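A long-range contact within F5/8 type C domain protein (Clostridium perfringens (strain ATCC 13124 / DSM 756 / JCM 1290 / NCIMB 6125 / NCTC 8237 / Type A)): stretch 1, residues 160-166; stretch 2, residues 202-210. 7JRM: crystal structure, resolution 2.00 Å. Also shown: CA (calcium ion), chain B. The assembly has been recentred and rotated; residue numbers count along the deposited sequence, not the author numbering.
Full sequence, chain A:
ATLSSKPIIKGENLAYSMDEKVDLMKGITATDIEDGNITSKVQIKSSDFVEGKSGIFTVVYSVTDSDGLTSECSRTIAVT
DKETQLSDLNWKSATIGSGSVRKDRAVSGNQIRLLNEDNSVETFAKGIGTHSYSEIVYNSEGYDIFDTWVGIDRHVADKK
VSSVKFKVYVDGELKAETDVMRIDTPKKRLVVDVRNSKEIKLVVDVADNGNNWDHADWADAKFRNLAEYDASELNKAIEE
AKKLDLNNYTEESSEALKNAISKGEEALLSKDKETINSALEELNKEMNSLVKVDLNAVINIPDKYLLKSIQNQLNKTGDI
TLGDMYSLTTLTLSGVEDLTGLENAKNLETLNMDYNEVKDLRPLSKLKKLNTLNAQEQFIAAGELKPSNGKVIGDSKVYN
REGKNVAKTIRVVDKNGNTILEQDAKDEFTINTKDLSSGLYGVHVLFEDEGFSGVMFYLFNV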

# COMPACT_ATOMS: atom_id res chain seq x y z
N LYS A 160 36.67 39.04 -4.58
CA LYS A 160 37.85 38.70 -3.79
C LYS A 160 37.63 38.74 -2.28
O LYS A 160 37.90 37.77 -1.58
CB LYS A 160 39.02 39.61 -4.16
CG LYS A 160 39.53 39.45 -5.58
CD LYS A 160 40.68 40.40 -5.86
CE LYS A 160 41.19 40.26 -7.28
NZ LYS A 160 40.11 40.42 -8.29
N VAL A 161 37.14 39.88 -1.77
CA VAL A 161 37.19 40.15 -0.33
C VAL A 161 35.94 39.70 0.42
O VAL A 161 35.84 39.94 1.63
CB VAL A 161 37.42 41.65 -0.07
CG1 VAL A 161 38.73 42.10 -0.69
CG2 VAL A 161 36.26 42.47 -0.60
N SER A 162 34.98 39.07 -0.25
CA SER A 162 33.74 38.68 0.41
C SER A 162 34.01 37.69 1.54
O SER A 162 34.72 36.70 1.35
CB SER A 162 32.77 38.07 -0.61
OG SER A 162 32.19 39.08 -1.42
N SER A 163 33.43 37.96 2.71
CA SER A 163 33.61 37.13 3.89
C SER A 163 32.57 37.44 4.96
O SER A 163 32.41 38.61 5.34
CB SER A 163 35.02 37.31 4.46
OG SER A 163 35.26 38.67 4.80
N VAL A 164 31.86 36.43 5.44
CA VAL A 164 30.82 36.60 6.45
C VAL A 164 30.91 35.45 7.45
O VAL A 164 31.69 34.51 7.29
CB VAL A 164 29.41 36.66 5.84
CG1 VAL A 164 29.25 37.89 4.97
CG2 VAL A 164 29.11 35.40 5.06
N LYS A 165 30.09 35.54 8.50
CA LYS A 165 29.89 34.45 9.44
C LYS A 165 28.41 34.40 9.79
O LYS A 165 27.83 35.42 10.17
CB LYS A 165 30.73 34.63 10.71
CG LYS A 165 30.64 33.46 11.67
CD LYS A 165 31.20 33.80 13.04
CE LYS A 165 32.55 34.49 12.93
NZ LYS A 165 32.68 35.61 13.91
N PHE A 166 27.81 33.22 9.66
CA PHE A 166 26.40 33.05 9.95
C PHE A 166 26.22 32.59 11.39
O PHE A 166 26.94 31.71 11.87
CB PHE A 166 25.77 32.04 8.99
CG PHE A 166 25.80 32.47 7.56
CD1 PHE A 166 26.92 32.23 6.78
CD2 PHE A 166 24.71 33.10 6.99
CE1 PHE A 166 26.95 32.62 5.45
CE2 PHE A 166 24.73 33.49 5.66
CZ PHE A 166 25.86 33.26 4.90
CA CA B . 33.36 40.77 5.18
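Stretch 2, residues 202-210: LVVDVADNG

A calcium ion pins the loop that follows the strand of stretch 2 to Ser163 of stretch 1. Carbonyls suit this hard cation: the ion lies 2.4 Å from Ser163 O, 2.4 Å from Val206 O, 2.6 Å from Asp208 O and 2.4 Å from Gly210 O. Ser163 OG is a longer ligand, 2.9 Å from the calcium, and also donates a very short hydrogen bond, 2.4 Å, to Asp208 OD2. The metal explains how two carbonyl oxygens, Ser163 O and Val206 O, can sit 2.9 Å apart without a proton between them.

Before this loop, residues 202-205 are extended and run antiparallel to stretch 1, the strand axes crossing at 153° and approaching to 4.6 Å. Asp205 faces Lys165 as a hydrogen-bonded pair: Asp205 N donates to Lys165 O at 2.8 Å, while the return bond, Lys165 N to Asp205 O, is weak at 3.3 Å. Next comes the non-hydrogen-bonded pair Val204 and Phe166, whose side chains share the other face; the compact valine packs its CG2 3.9 Å from Phe166 CD2 and its CG1 3.7 Å from Val164 CB.

Beyond Asp205 the chain turns. Ala207, Asn209 and Gly210 have positive phi, which glycine adopts most easily, and the turning loop directs the carbonyls of Val206, Asp208 and Gly210 to the ion. Ala207's small CB fits 3.7 Å from Ser163 O.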

# COMPACT_ATOMS: atom_id res chain seq x y z
N LEU A 202 18.45 35.43 12.80
CA LEU A 202 19.44 35.04 11.82
C LEU A 202 20.43 36.18 11.63
O LEU A 202 20.04 37.27 11.19
CB LEU A 202 18.77 34.67 10.49
CG LEU A 202 17.63 33.66 10.59
CD1 LEU A 202 17.09 33.34 9.20
CD2 LEU A 202 18.08 32.39 11.29
N VAL A 203 21.69 35.94 11.96
CA VAL A 203 22.71 36.98 12.01
C VAL A 203 23.80 36.67 11.00
O VAL A 203 24.31 35.54 10.95
CB VAL A 203 23.31 37.12 13.42
CG1 VAL A 203 24.49 38.08 13.42
CG2 VAL A 203 22.24 37.59 14.40
N VAL A 204 24.16 37.67 10.19
CA VAL A 204 25.26 37.58 9.24
C VAL A 204 26.28 38.63 9.66
O VAL A 204 26.08 39.83 9.43
CB VAL A 204 24.79 37.80 7.79
CG1 VAL A 204 25.97 37.70 6.84
CG2 VAL A 204 23.71 36.80 7.42
N ASP A 205 27.37 38.19 10.27
CA ASP A 205 28.41 39.11 10.71
C ASP A 205 29.38 39.41 9.57
O ASP A 205 29.37 38.77 8.52
CB ASP A 205 29.15 38.55 11.93
CG ASP A 205 29.53 39.63 12.92
OD1 ASP A 205 29.73 40.79 12.49
OD2 ASP A 205 29.62 39.33 14.13
N VAL A 206 30.24 40.41 9.80
CA VAL A 206 31.05 40.97 8.72
C VAL A 206 32.40 40.28 8.54
O VAL A 206 33.03 40.48 7.49
CB VAL A 206 31.27 42.47 8.95
CG1 VAL A 206 29.93 43.20 9.01
CG2 VAL A 206 32.06 42.71 10.23
N ALA A 207 32.85 39.50 9.51
CA ALA A 207 34.16 38.81 9.46
C ALA A 207 35.23 39.88 9.21
O ALA A 207 35.26 40.89 9.92
CB ALA A 207 34.10 37.68 8.44
N ASP A 208 36.11 39.70 8.22
CA ASP A 208 37.14 40.69 7.92
C ASP A 208 36.71 41.57 6.76
O ASP A 208 35.70 41.33 6.10
CB ASP A 208 38.48 40.00 7.61
CG ASP A 208 38.36 38.90 6.57
OD1 ASP A 208 39.12 37.92 6.66
OD2 ASP A 208 37.51 39.02 5.66
N ASN A 209 37.51 42.62 6.51
CA ASN A 209 37.30 43.56 5.41
C ASN A 209 35.95 44.27 5.51
O ASN A 209 35.40 44.71 4.49
CB ASN A 209 37.43 42.86 4.05
CG ASN A 209 38.87 42.68 3.62
OD1 ASN A 209 39.38 41.56 3.55
ND2 ASN A 209 39.53 43.79 3.31
N GLY A 210 35.43 44.41 6.72
CA GLY A 210 34.13 45.04 6.87
C GLY A 210 33.04 44.24 6.18
O GLY A 210 33.10 43.01 6.08
O HOH W 1 34.20 41.81 3.17
O HOH W 2 32.51 37.99 12.20